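Local coordinates for protein amidase, hydantoinase/carbamoylase family (Burkholderia ambifaria, PDB 5TP4) that probably hydrolyses N-carbamoyl-L-amino acids as a zinc-dependent amidase of the M20 peptidase family, with two zinc ions in each subunit, at residues B[220-225]-B[302-307]; B[226-231]-B[323-328]; B[232-237]-B[281-286]; B[276-281]-B[288-293]. All coordinates share one frame; numbering follows the deposited sequence. Where two conformers were deposited one is given.

Contact 1: B[220-225]-B[302-307]; sequences AIRWLD and QVDAME
Arg222 and Asp304 make the polar half of this contact. The arginine comes side-on and grips one carboxylate oxygen with two nitrogens: NE and NH2 of Arg222 both lie 2.8 Å from Asp304 OD1. Converging on a single atom leaves both bonds clearly bent. The guanidinium and carboxylate planes stand 55° apart, so this is not the coplanar pairing of two nitrogens with two oxygens; NH2 reaches OD1 from above the carboxylate plane. Asp304 was deposited in two conformers; the bridge holds for the one described here and is doubtful for the other. At the far side of the guanidinium, Arg222 NH1 donates to the backbone oxygen Ile221 O at 3.0 Å, which helps fix the group's rotation, and NH2 has a second acidic partner in Asp300, at the start of the same helix.

Strand 212-229 belongs to the antiparallel sheet of the M20 lid (dimerisation) domain, and helix 300-321 packs on one face of it. Here their axes pass 8.7 Å apart at an angle of 26°.

Ala220 and Arg222 pack round Val303. Its CG1 sits over the centre of the guanidinium face, 3.4 Å from Arg222 CZ, and the same methyl touches Ala220 CB at 3.8 Å. Val303 CG2 rests against Arg222 CG. One turn further along the helix a carboxylate oxygen meets a methyl: Glu307 CG is anti to the backbone N (chi1 179°), and the extended chain carries OE1 to 3.9 Å from Leu224 CD2, while OE2 pairs with Arg311.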
loop_
_atom_site.group_PDB
_atom_site.type_symbol
_atom_site.label_atom_id
_atom_site.label_comp_id
_atom_site.label_asym_id
_atom_site.label_seq_id
_atom_site.Cartn_x
_atom_site.Cartn_y
_atom_site.Cartn_z
ATOM N N ALA B 220 -3.812 -12.865 23.571
ATOM C CA ALA B 220 -2.909 -13.575 22.663
ATOM C C ALA B 220 -2.900 -12.855 21.316
ATOM O O ALA B 220 -3.951 -12.427 20.825
ATOM C CB ALA B 220 -3.347 -15.025 22.473
ATOM N N ILE B 221 -1.705 -12.683 20.740
ATOM C CA ILE B 221 -1.507 -11.878 19.536
ATOM C C ILE B 221 -0.710 -12.701 18.531
ATOM O O ILE B 221 0.294 -13.328 18.894
ATOM C CB ILE B 221 -0.744 -10.573 19.830
ATOM C CG1 ILE B 221 -1.350 -9.812 21.011
ATOM C CG2 ILE B 221 -0.705 -9.673 18.562
ATOM C CD1 ILE B 221 -0.504 -8.619 21.428
ATOM N N ARG B 222 -1.117 -12.649 17.264
ATOM C CA ARG B 222 -0.309 -13.142 16.158
ATOM C C ARG B 222 -0.168 -12.034 15.125
ATOM O O ARG B 222 -1.139 -11.343 14.808
ATOM C CB ARG B 222 -0.933 -14.378 15.483
ATOM C CG ARG B 222 -1.281 -15.462 16.489
ATOM C CD ARG B 222 -0.029 -16.148 16.999
ATOM N NE ARG B 222 -0.367 -17.284 17.866
ATOM C CZ ARG B 222 -0.451 -17.236 19.198
ATOM N NH1 ARG B 222 -0.209 -16.102 19.848
ATOM N NH2 ARG B 222 -0.776 -18.327 19.886
ATOM N N TRP B 223 1.039 -11.886 14.598
ATOM C CA TRP B 223 1.304 -11.022 13.454
ATOM C C TRP B 223 1.688 -11.904 12.282
ATOM O O TRP B 223 2.564 -12.762 12.416
ATOM C CB TRP B 223 2.443 -10.057 13.750
ATOM C CG TRP B 223 2.031 -8.815 14.457
ATOM C CD1 TRP B 223 0.802 -8.518 14.968
ATOM C CD2 TRP B 223 2.859 -7.673 14.692
ATOM N NE1 TRP B 223 0.814 -7.242 15.517
ATOM C CE2 TRP B 223 2.068 -6.710 15.361
ATOM C CE3 TRP B 223 4.197 -7.377 14.417
ATOM C CZ2 TRP B 223 2.573 -5.468 15.742
ATOM C CZ3 TRP B 223 4.695 -6.135 14.794
ATOM C CH2 TRP B 223 3.888 -5.203 15.457
ATOM N N LEU B 224 1.022 -11.697 11.153
ATOM C CA LEU B 224 1.225 -12.503 9.962
ATOM C C LEU B 224 1.630 -11.593 8.812
ATOM O O LEU B 224 1.232 -10.426 8.747
ATOM C CB LEU B 224 -0.058 -13.270 9.591
ATOM C CG LEU B 224 -0.767 -14.026 10.729
ATOM C CD1 LEU B 224 -1.983 -14.763 10.177
ATOM C CD2 LEU B 224 0.159 -14.996 11.344
ATOM N N ASP B 225 2.442 -12.137 7.923
ATOM C CA ASP B 225 2.732 -11.534 6.632
ATOM C C ASP B 225 2.074 -12.395 5.575
ATOM O O ASP B 225 2.289 -13.614 5.550
ATOM C CB ASP B 225 4.236 -11.479 6.348
ATOM C CG ASP B 225 4.977 -10.586 7.295
ATOM O OD1 ASP B 225 4.431 -9.551 7.697
ATOM O OD2 ASP B 225 6.128 -10.920 7.622
ATOM N N GLN B 302 -7.510 -20.292 20.677
ATOM C CA GLN B 302 -8.493 -19.704 19.772
ATOM C C GLN B 302 -7.834 -18.784 18.746
ATOM O O GLN B 302 -8.282 -18.726 17.593
ATOM C CB GLN B 302 -9.557 -18.928 20.550
ATOM C CG GLN B 302 -10.505 -19.778 21.389
ATOM C CD GLN B 302 -11.168 -20.893 20.598
ATOM O OE1 GLN B 302 -11.779 -20.665 19.549
ATOM N NE2 GLN B 302 -11.037 -22.115 21.096
ATOM N N VAL B 303 -6.812 -18.012 19.139
ATOM C CA VAL B 303 -6.157 -17.194 18.115
ATOM C C VAL B 303 -5.449 -18.099 17.113
ATOM O O VAL B 303 -5.454 -17.830 15.909
ATOM C CB VAL B 303 -5.228 -16.111 18.732
ATOM C CG1 VAL B 303 -3.823 -16.639 19.106
ATOM C CG2 VAL B 303 -5.077 -14.952 17.778
ATOM N N ASP B 304 -4.892 -19.222 17.570
ATOM C CA ASP B 304 -4.303 -20.177 16.635
ATOM C C ASP B 304 -5.372 -20.769 15.720
ATOM O O ASP B 304 -5.136 -20.989 14.522
ATOM C CB ASP B 304 -3.573 -21.281 17.410
ATOM C CG ASP B 304 -2.283 -20.797 18.049
ATOM O OD1 ASP B 304 -1.803 -19.712 17.662
ATOM O OD2 ASP B 304 -1.740 -21.509 18.931
ATOM N N ALA B 305 -6.568 -21.008 16.258
ATOM C CA ALA B 305 -7.650 -21.526 15.431
ATOM C C ALA B 305 -8.049 -20.518 14.366
ATOM O O ALA B 305 -8.301 -20.897 13.217
ATOM C CB ALA B 305 -8.856 -21.887 16.298
ATOM N N MET B 306 -8.106 -19.234 14.730
ATOM C CA MET B 306 -8.360 -18.192 13.740
ATOM C C MET B 306 -7.289 -18.209 12.649
ATOM O O MET B 306 -7.607 -18.099 11.459
ATOM C CB MET B 306 -8.431 -16.823 14.435
ATOM C CG MET B 306 -9.544 -16.730 15.448
ATOM S SD MET B 306 -9.388 -15.188 16.431
ATOM C CE MET B 306 -9.549 -14.003 15.112
ATOM N N GLU B 307 -6.014 -18.366 13.038
ATOM C CA GLU B 307 -4.935 -18.421 12.057
ATOM C C GLU B 307 -5.126 -19.584 11.095
ATOM O O GLU B 307 -4.982 -19.436 9.874
ATOM C CB GLU B 307 -3.578 -18.557 12.753
ATOM C CG GLU B 307 -2.469 -18.646 11.730
ATOM C CD GLU B 307 -1.103 -18.768 12.332
ATOM O OE1 GLU B 307 -0.863 -18.153 13.388
ATOM O OE2 GLU B 307 -0.275 -19.469 11.714
#

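Contact 2: B[226-231]-B[323-328]; sequences VRVTGV and VQVAID
Arg227 and Ala326 form an antiparallel hydrogen-bonded pair, with Arg227 N to Ala326 O at 3.0 Å and Ala326 N to Arg227 O at 2.9 Å. Two residues along, Thr229 and Gln324 repeat the pattern: Thr229 N meets Gln324 O at 2.8 Å and Gln324 N meets Thr229 O at 2.9 Å. Of the non-hydrogen-bonded pairs, Val228 with Val325 lies between these two and Val226 with Ile327 beyond the first; CA-H...O contacts help to join the backbones there, the closest from Val228 CA to Gln324 O.

The two faces of this strand pair differ sharply. Arg227, Thr229, Gln324 and Ala326 project to the solvent side, where the extended Arg227 leads away from strand 324-337 to a salt bridge with Asp288 on strand 288-297. Val226, Val228, Val325 and Ile327 project to the other face, and Val323 packs beside them. Val226 CG1, held anti to the backbone N (chi1 -176°), meets Val325 CG2 at 3.7 Å, and Val226 lies side by side with Ile327. Val228 divides its branches: CG1 touches Val323 CG2 at 3.7 Å, whereas CG2 goes to Val325 CG2 at 4.0 Å. Helices 246-262 and 300-321 pack over this apolar face, Met253 against Val228 and Cys314 against both Val325 and Ile327. Backbone bonds thus set the register, while the branched aliphatic side chains give the lid-domain sheet its helix-covered side.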
loop_
_atom_site.group_PDB
_atom_site.type_symbol
_atom_site.label_atom_id
_atom_site.label_comp_id
_atom_site.label_asym_id
_atom_site.label_seq_id
_atom_site.Cartn_x
_atom_site.Cartn_y
_atom_site.Cartn_z
ATOM N N VAL B 226 1.312 -11.767 4.686
ATOM C CA VAL B 226 0.649 -12.471 3.604
ATOM C C VAL B 226 1.175 -11.923 2.285
ATOM O O VAL B 226 1.265 -10.702 2.106
ATOM C CB VAL B 226 -0.881 -12.323 3.675
ATOM C CG1 VAL B 226 -1.514 -13.155 2.593
ATOM C CG2 VAL B 226 -1.410 -12.745 5.047
ATOM N N ARG B 227 1.477 -12.823 1.353
ATOM C CA ARG B 227 1.865 -12.417 0.014
ATOM C C ARG B 227 1.052 -13.210 -0.998
ATOM O O ARG B 227 1.024 -14.444 -0.955
ATOM C CB ARG B 227 3.361 -12.614 -0.201
ATOM C CG ARG B 227 3.846 -12.063 -1.523
ATOM C CD ARG B 227 5.358 -11.945 -1.457
ATOM N NE ARG B 227 5.917 -11.228 -2.604
ATOM C CZ ARG B 227 7.221 -11.052 -2.783
ATOM N NH1 ARG B 227 8.075 -11.550 -1.893
ATOM N NH2 ARG B 227 7.670 -10.386 -3.842
ATOM N N VAL B 228 0.395 -12.505 -1.912
ATOM C CA VAL B 228 -0.424 -13.131 -2.944
ATOM C C VAL B 228 0.242 -12.877 -4.288
ATOM O O VAL B 228 0.588 -11.734 -4.607
ATOM C CB VAL B 228 -1.860 -12.574 -2.934
ATOM C CG1 VAL B 228 -2.726 -13.336 -3.917
ATOM C CG2 VAL B 228 -2.444 -12.659 -1.520
ATOM N N THR B 229 0.432 -13.933 -5.066
ATOM C CA THR B 229 1.131 -13.844 -6.341
ATOM C C THR B 229 0.174 -14.184 -7.469
ATOM O O THR B 229 -0.488 -15.226 -7.440
ATOM C CB THR B 229 2.340 -14.786 -6.375
ATOM O OG1 THR B 229 3.185 -14.503 -5.260
ATOM C CG2 THR B 229 3.127 -14.575 -7.639
ATOM N N GLY B 230 0.114 -13.314 -8.472
ATOM C CA GLY B 230 -0.667 -13.589 -9.662
ATOM C C GLY B 230 0.178 -13.309 -10.886
ATOM O O GLY B 230 1.365 -13.602 -10.926
ATOM N N VAL B 231 -0.457 -12.737 -11.903
ATOM C CA VAL B 231 0.208 -12.460 -13.168
ATOM C C VAL B 231 -0.030 -10.991 -13.484
ATOM O O VAL B 231 -1.184 -10.566 -13.622
ATOM C CB VAL B 231 -0.301 -13.368 -14.294
ATOM C CG1 VAL B 231 0.253 -12.908 -15.654
ATOM C CG2 VAL B 231 0.093 -14.830 -13.994
ATOM N N VAL B 323 -4.345 -17.976 -8.220
ATOM C CA VAL B 323 -3.196 -17.234 -7.703
ATOM C C VAL B 323 -2.551 -18.095 -6.629
ATOM O O VAL B 323 -3.054 -19.178 -6.312
ATOM C CB VAL B 323 -3.570 -15.832 -7.149
ATOM C CG1 VAL B 323 -4.180 -14.959 -8.259
ATOM C CG2 VAL B 323 -4.514 -15.916 -5.965
ATOM N N GLN B 324 -1.426 -17.643 -6.091
ATOM C CA GLN B 324 -0.723 -18.342 -5.022
ATOM C C GLN B 324 -0.684 -17.436 -3.801
ATOM O O GLN B 324 -0.659 -16.209 -3.927
ATOM C CB GLN B 324 0.715 -18.717 -5.415
ATOM C CG GLN B 324 0.856 -19.549 -6.708
ATOM C CD GLN B 324 0.793 -18.688 -7.983
ATOM O OE1 GLN B 324 1.455 -17.651 -8.085
ATOM N NE2 GLN B 324 -0.015 -19.120 -8.952
ATOM N N VAL B 325 -0.688 -18.039 -2.614
ATOM C CA VAL B 325 -0.679 -17.253 -1.388
ATOM C C VAL B 325 0.268 -17.922 -0.408
ATOM O O VAL B 325 0.320 -19.152 -0.303
ATOM C CB VAL B 325 -2.092 -17.054 -0.789
ATOM C CG1 VAL B 325 -2.764 -18.398 -0.432
ATOM C CG2 VAL B 325 -2.026 -16.100 0.426
ATOM N N ALA B 326 1.071 -17.104 0.253
ATOM C CA ALA B 326 1.970 -17.568 1.294
ATOM C C ALA B 326 1.701 -16.770 2.557
ATOM O O ALA B 326 1.553 -15.551 2.497
ATOM C CB ALA B 326 3.419 -17.408 0.860
ATOM N N ILE B 327 1.632 -17.452 3.700
ATOM C CA ILE B 327 1.301 -16.805 4.965
ATOM C C ILE B 327 2.359 -17.193 5.979
ATOM O O ILE B 327 2.549 -18.385 6.266
ATOM C CB ILE B 327 -0.095 -17.197 5.472
ATOM C CG1 ILE B 327 -1.165 -16.715 4.485
ATOM C CG2 ILE B 327 -0.316 -16.645 6.873
ATOM C CD1 ILE B 327 -2.554 -17.238 4.789
ATOM N N ASP B 328 3.057 -16.196 6.507
ATOM C CA ASP B 328 4.136 -16.406 7.462
ATOM C C ASP B 328 3.788 -15.699 8.759
ATOM O O ASP B 328 3.338 -14.552 8.746
ATOM C CB ASP B 328 5.474 -15.878 6.918
ATOM C CG ASP B 328 5.986 -16.678 5.729
ATOM O OD1 ASP B 328 5.975 -17.928 5.774
ATOM O OD2 ASP B 328 6.405 -16.046 4.744
#

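Contact 3: B[232-237]-B[281-286]; sequences AAHAGT and SRNTIA
Ala233 O receives Ile285 N at 2.8 Å, nearly along the C=O axis. The isoleucine side chain then curls round the same oxygen, its CG1 lying 3.4 Å from Ala233 O. Ile285 CD1 continues to the methyl CB of Ala233 at 3.9 Å. A second backbone bond joins Ala235 N to Asn283 O at 2.8 Å. This one is fairly straight at the hydrogen (165°), yet the donor stands well above the carbonyl plane.

Asn283 O has a further neighbour, since it sits over the centre of the His234 imidazole, 4.0 Å above the ring plane. His234 CG is anti to the backbone N (chi1 -168°), and ND1 accepts Gly236 N at 2.9 Å, with a weak additional bond from Thr237 N; together they help hold the ring under that carbonyl. On the same side of the ring, Asn283 ND2 stands 3.8 Å from His234 NE2, and ND2 donates to a bound MES, probably from the crystallisation liquor.

Both loops face the second subunit at this end of the lid domain, where Thr237 OG1 is hydrogen-bonded to Gln201 O of the second subunit. The two backbones make a single bridge, His234 with Thr284, at the end of the type I turn from Ser281 to Thr284. Residues 281-286 lie in the hairpin connection between strands 269-277 and 288-297, while the 232-237 loop leads from strand 212-229 towards helix 246-262.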
loop_
_atom_site.group_PDB
_atom_site.type_symbol
_atom_site.label_atom_id
_atom_site.label_comp_id
_atom_site.label_asym_id
_atom_site.label_seq_id
_atom_site.Cartn_x
_atom_site.Cartn_y
_atom_site.Cartn_z
ATOM N N ALA B 232 1.045 -10.221 -13.707
ATOM C CA ALA B 232 0.925 -8.757 -13.845
ATOM C C ALA B 232 0.841 -8.335 -15.318
ATOM O O ALA B 232 1.781 -7.806 -15.911
ATOM C CB ALA B 232 2.070 -8.052 -13.123
ATOM N N ALA B 233 -0.348 -8.492 -15.876
ATOM C CA ALA B 233 -0.644 -8.372 -17.291
ATOM C C ALA B 233 -1.306 -7.022 -17.545
ATOM O O ALA B 233 -1.751 -6.343 -16.619
ATOM C CB ALA B 233 -1.539 -9.537 -17.735
ATOM N N HIS B 234 -1.353 -6.626 -18.806
ATOM C CA HIS B 234 -1.850 -5.293 -19.126
ATOM C C HIS B 234 -3.361 -5.170 -18.876
ATOM O O HIS B 234 -4.151 -6.040 -19.265
ATOM C CB HIS B 234 -1.508 -4.980 -20.582
ATOM C CG HIS B 234 -1.705 -3.548 -20.966
ATOM N ND1 HIS B 234 -2.939 -3.028 -21.290
ATOM C CD2 HIS B 234 -0.815 -2.542 -21.149
ATOM C CE1 HIS B 234 -2.809 -1.759 -21.621
ATOM N NE2 HIS B 234 -1.530 -1.436 -21.547
ATOM N N ALA B 235 -3.757 -4.049 -18.247
ATOM C CA ALA B 235 -5.144 -3.792 -17.841
ATOM C C ALA B 235 -6.108 -3.644 -19.006
ATOM O O ALA B 235 -7.323 -3.768 -18.806
ATOM C CB ALA B 235 -5.235 -2.517 -16.995
ATOM N N GLY B 236 -5.615 -3.357 -20.204
ATOM C CA GLY B 236 -6.502 -3.165 -21.341
ATOM C C GLY B 236 -6.482 -4.314 -22.336
ATOM O O GLY B 236 -7.492 -4.577 -22.989
ATOM N N THR B 237 -5.347 -5.000 -22.479
ATOM C CA THR B 237 -5.221 -6.063 -23.483
ATOM C C THR B 237 -5.647 -7.435 -22.967
ATOM O O THR B 237 -5.676 -8.390 -23.752
ATOM C CB THR B 237 -3.771 -6.205 -23.966
ATOM O OG1 THR B 237 -3.002 -6.729 -22.879
ATOM C CG2 THR B 237 -3.182 -4.868 -24.405
ATOM N N SER B 281 1.449 -0.278 -11.228
ATOM C CA SER B 281 1.106 0.778 -12.166
ATOM C C SER B 281 -0.388 0.710 -12.443
ATOM O O SER B 281 -1.023 -0.337 -12.304
ATOM C CB SER B 281 1.914 0.694 -13.466
ATOM O OG SER B 281 1.772 -0.558 -14.097
ATOM N N ARG B 282 -0.959 1.872 -12.786
ATOM C CA ARG B 282 -2.411 1.968 -12.919
ATOM C C ARG B 282 -2.968 1.040 -13.987
ATOM O O ARG B 282 -4.112 0.577 -13.873
ATOM C CB ARG B 282 -2.818 3.397 -13.268
ATOM C CG ARG B 282 -2.543 4.406 -12.189
ATOM C CD ARG B 282 -2.788 5.795 -12.755
ATOM N NE ARG B 282 -2.736 6.802 -11.713
ATOM C CZ ARG B 282 -3.792 7.208 -11.020
ATOM N NH1 ARG B 282 -4.989 6.681 -11.265
ATOM N NH2 ARG B 282 -3.643 8.131 -10.077
ATOM N N ASN B 283 -2.212 0.787 -15.056
ATOM C CA ASN B 283 -2.739 -0.020 -16.150
ATOM C C ASN B 283 -2.107 -1.411 -16.194
ATOM O O ASN B 283 -2.027 -2.031 -17.259
ATOM C CB ASN B 283 -2.573 0.696 -17.488
ATOM C CG ASN B 283 -1.136 1.015 -17.818
ATOM O OD1 ASN B 283 -0.240 0.909 -16.963
ATOM N ND2 ASN B 283 -0.903 1.417 -19.078
ATOM N N THR B 284 -1.691 -1.915 -15.042
ATOM C CA THR B 284 -1.169 -3.271 -14.932
ATOM C C THR B 284 -1.913 -4.012 -13.832
ATOM O O THR B 284 -2.016 -3.518 -12.704
ATOM C CB THR B 284 0.331 -3.246 -14.646
ATOM O OG1 THR B 284 0.977 -2.446 -15.649
ATOM C CG2 THR B 284 0.901 -4.653 -14.733
ATOM N N ILE B 285 -2.429 -5.199 -14.174
ATOM C CA ILE B 285 -3.001 -6.091 -13.169
ATOM C C ILE B 285 -1.984 -6.384 -12.071
ATOM O O ILE B 285 -0.792 -6.601 -12.335
ATOM C CB ILE B 285 -3.470 -7.383 -13.861
ATOM C CG1 ILE B 285 -4.565 -7.040 -14.883
ATOM C CG2 ILE B 285 -3.912 -8.475 -12.822
ATOM C CD1 ILE B 285 -4.719 -8.089 -15.977
ATOM N N ALA B 286 -2.460 -6.412 -10.823
ATOM C CA ALA B 286 -1.594 -6.728 -9.686
ATOM C C ALA B 286 -1.120 -8.174 -9.769
ATOM O O ALA B 286 -1.938 -9.098 -9.823
ATOM C CB ALA B 286 -2.339 -6.486 -8.372
#

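Contact 4: B[276-281]-B[288-293]; sequences GIRNAS and DVTFTV
The guanidinium of Arg278 presents an edge to Asp288, whose OD2 lies near its plane. The two groups run side by side and point the same way, their planes 41° apart, but Arg278 NE stays 3.6 Å from Asp288 OD2, a long salt bridge. NE is buried here with no hydrogen-bond partner in the model; the bend at chi3 (48°) is what places it beside the carboxylate. Arg278 CD packs against that carboxylate and, at 4.0 Å, against the methyl Thr290 CG2. Asp288 has stronger partners: OD2 pairs with Arg227 on the adjoining strand and accepts a bond from a water that also contacts Asn279 ND2. A second water donates to Arg278 O at 2.7 Å and accepts a weak bond from Asp288 N.

Beneath these side chains lies a beta hairpin, strand 269-277 running antiparallel to strand 288-297 in the lid-domain sheet. Gly276 N bonds Thr290 O at 2.9 Å and Thr290 N returns to Gly276 O at 3.1 Å; Arg278 N adds a further bond to Asp288 O at 2.9 Å, just where the strand gives way to loop.

On the opposite face, Ile277 and Val289 form a non-hydrogen-bonded pair, CG1 of the isoleucine 4.1 Å from CG2 of the valine, and helix 246-262 meets them through Tyr247 and Ala246. Ile277 also makes backbone hydrogen bonds to the second subunit and packs on its Gly273, consistent with the sheet continuing from one lid domain into the next, as in other M20 dimers.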
loop_
_atom_site.group_PDB
_atom_site.type_symbol
_atom_site.label_atom_id
_atom_site.label_comp_id
_atom_site.label_asym_id
_atom_site.label_seq_id
_atom_site.Cartn_x
_atom_site.Cartn_y
_atom_site.Cartn_z
ATOM N N GLY B 276 -0.209 -3.362 0.258
ATOM C CA GLY B 276 0.200 -2.661 -0.946
ATOM C C GLY B 276 0.341 -3.590 -2.127
ATOM O O GLY B 276 0.674 -4.772 -1.983
ATOM N N ILE B 277 0.105 -3.037 -3.306
ATOM C CA ILE B 277 0.440 -3.695 -4.561
ATOM C C ILE B 277 1.866 -3.305 -4.892
ATOM O O ILE B 277 2.172 -2.111 -4.989
ATOM C CB ILE B 277 -0.522 -3.264 -5.679
ATOM C CG1 ILE B 277 -1.961 -3.656 -5.327
ATOM C CG2 ILE B 277 -0.095 -3.885 -7.015
ATOM C CD1 ILE B 277 -2.990 -3.080 -6.291
ATOM N N ARG B 278 2.741 -4.296 -5.051
ATOM C CA ARG B 278 4.145 -4.045 -5.337
ATOM C C ARG B 278 4.407 -3.868 -6.832
ATOM O O ARG B 278 3.726 -4.448 -7.678
ATOM C CB ARG B 278 4.999 -5.192 -4.791
ATOM C CG ARG B 278 4.912 -5.368 -3.271
ATOM C CD ARG B 278 5.922 -6.420 -2.788
ATOM N NE ARG B 278 7.252 -6.200 -3.358
ATOM C CZ ARG B 278 8.270 -5.653 -2.700
ATOM N NH1 ARG B 278 8.122 -5.282 -1.432
ATOM N NH2 ARG B 278 9.438 -5.484 -3.304
ATOM N N ASN B 279 5.437 -3.074 -7.149
ATOM C CA ASN B 279 5.811 -2.785 -8.535
ATOM C C ASN B 279 4.590 -2.375 -9.353
ATOM O O ASN B 279 4.342 -2.865 -10.458
ATOM C CB ASN B 279 6.537 -3.979 -9.156
ATOM C CG ASN B 279 7.849 -4.260 -8.449
ATOM O OD1 ASN B 279 8.784 -3.471 -8.549
ATOM N ND2 ASN B 279 7.908 -5.349 -7.687
ATOM N N ALA B 280 3.831 -1.442 -8.791
ATOM C CA ALA B 280 2.457 -1.178 -9.217
ATOM C C ALA B 280 2.389 -0.103 -10.299
ATOM O O ALA B 280 3.171 0.849 -10.297
ATOM C CB ALA B 280 1.637 -0.732 -8.006
ATOM N N SER B 281 1.449 -0.278 -11.228
ATOM C CA SER B 281 1.106 0.778 -12.166
ATOM C C SER B 281 -0.388 0.710 -12.443
ATOM O O SER B 281 -1.023 -0.337 -12.304
ATOM C CB SER B 281 1.914 0.694 -13.466
ATOM O OG SER B 281 1.772 -0.558 -14.097
ATOM N N ASP B 288 1.537 -9.033 -7.514
ATOM C CA ASP B 288 2.317 -9.201 -6.282
ATOM C C ASP B 288 1.718 -8.265 -5.242
ATOM O O ASP B 288 1.886 -7.042 -5.341
ATOM C CB ASP B 288 3.801 -8.880 -6.537
ATOM C CG ASP B 288 4.704 -9.186 -5.354
ATOM O OD1 ASP B 288 4.235 -9.735 -4.339
ATOM O OD2 ASP B 288 5.918 -8.861 -5.448
ATOM N N VAL B 289 0.995 -8.825 -4.276
ATOM C CA VAL B 289 0.306 -8.041 -3.256
ATOM C C VAL B 289 0.749 -8.560 -1.902
ATOM O O VAL B 289 0.783 -9.777 -1.685
ATOM C CB VAL B 289 -1.223 -8.149 -3.368
ATOM C CG1 VAL B 289 -1.877 -7.332 -2.249
ATOM C CG2 VAL B 289 -1.714 -7.669 -4.757
ATOM N N THR B 290 1.101 -7.652 -1.002
ATOM C CA THR B 290 1.441 -8.030 0.366
ATOM C C THR B 290 0.498 -7.314 1.321
ATOM O O THR B 290 0.107 -6.172 1.085
ATOM C CB THR B 290 2.898 -7.690 0.732
ATOM O OG1 THR B 290 3.143 -6.286 0.541
ATOM C CG2 THR B 290 3.898 -8.551 -0.093
ATOM N N PHE B 291 0.118 -7.991 2.400
ATOM C CA PHE B 291 -0.554 -7.278 3.470
ATOM C C PHE B 291 -0.211 -7.961 4.782
ATOM O O PHE B 291 0.259 -9.099 4.794
ATOM C CB PHE B 291 -2.063 -7.213 3.239
ATOM C CG PHE B 291 -2.740 -8.545 3.098
ATOM C CD1 PHE B 291 -2.827 -9.170 1.861
ATOM C CD2 PHE B 291 -3.362 -9.138 4.190
ATOM C CE1 PHE B 291 -3.508 -10.389 1.725
ATOM C CE2 PHE B 291 -4.038 -10.354 4.063
ATOM C CZ PHE B 291 -4.126 -10.973 2.833
ATOM N N THR B 292 -0.415 -7.245 5.886
ATOM C CA THR B 292 -0.155 -7.796 7.211
ATOM C C THR B 292 -1.477 -8.094 7.900
ATOM O O THR B 292 -2.512 -7.488 7.601
ATOM C CB THR B 292 0.674 -6.849 8.098
ATOM O OG1 THR B 292 -0.045 -5.621 8.320
ATOM C CG2 THR B 292 2.018 -6.559 7.450
ATOM N N VAL B 293 -1.446 -9.053 8.821
ATOM C CA VAL B 293 -2.609 -9.367 9.639
ATOM C C VAL B 293 -2.189 -9.317 11.096
ATOM O O VAL B 293 -1.190 -9.933 11.477
ATOM C CB VAL B 293 -3.204 -10.756 9.316
ATOM C CG1 VAL B 293 -4.380 -10.993 10.192
ATOM C CG2 VAL B 293 -3.665 -10.820 7.856
HETATM O O HOH W 1 2.263 -6.297 -8.973
HETATM O O HOH W 2 6.710 -7.560 -7.521
#

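In the fold
All four contacts lie in the lid domain. Contacts 1 and 2 share strand 212-229: contact 1 sets its middle against helix 300-321, and contact 2 pairs its end with strand 324-337, the centres about 18 Å apart. Strand 288-297 flanks it on the other side and brings in contact 4, its centre about 10 Å from that of contact 2; Val228 N and Val289 O are probably hydrogen-bonded there. Contact 3 ties the loops beyond these strands, its centre about 14 Å from that of contact 4, with which it shares Ser281, and about 33 Å from that of contact 1. Along the chain, contacts 3 and 4 are nested inside the loops closed by contacts 1 and 2. Contacts 1, 3 and 4 also touch the second subunit, so sheet and loops together form a dimer surface.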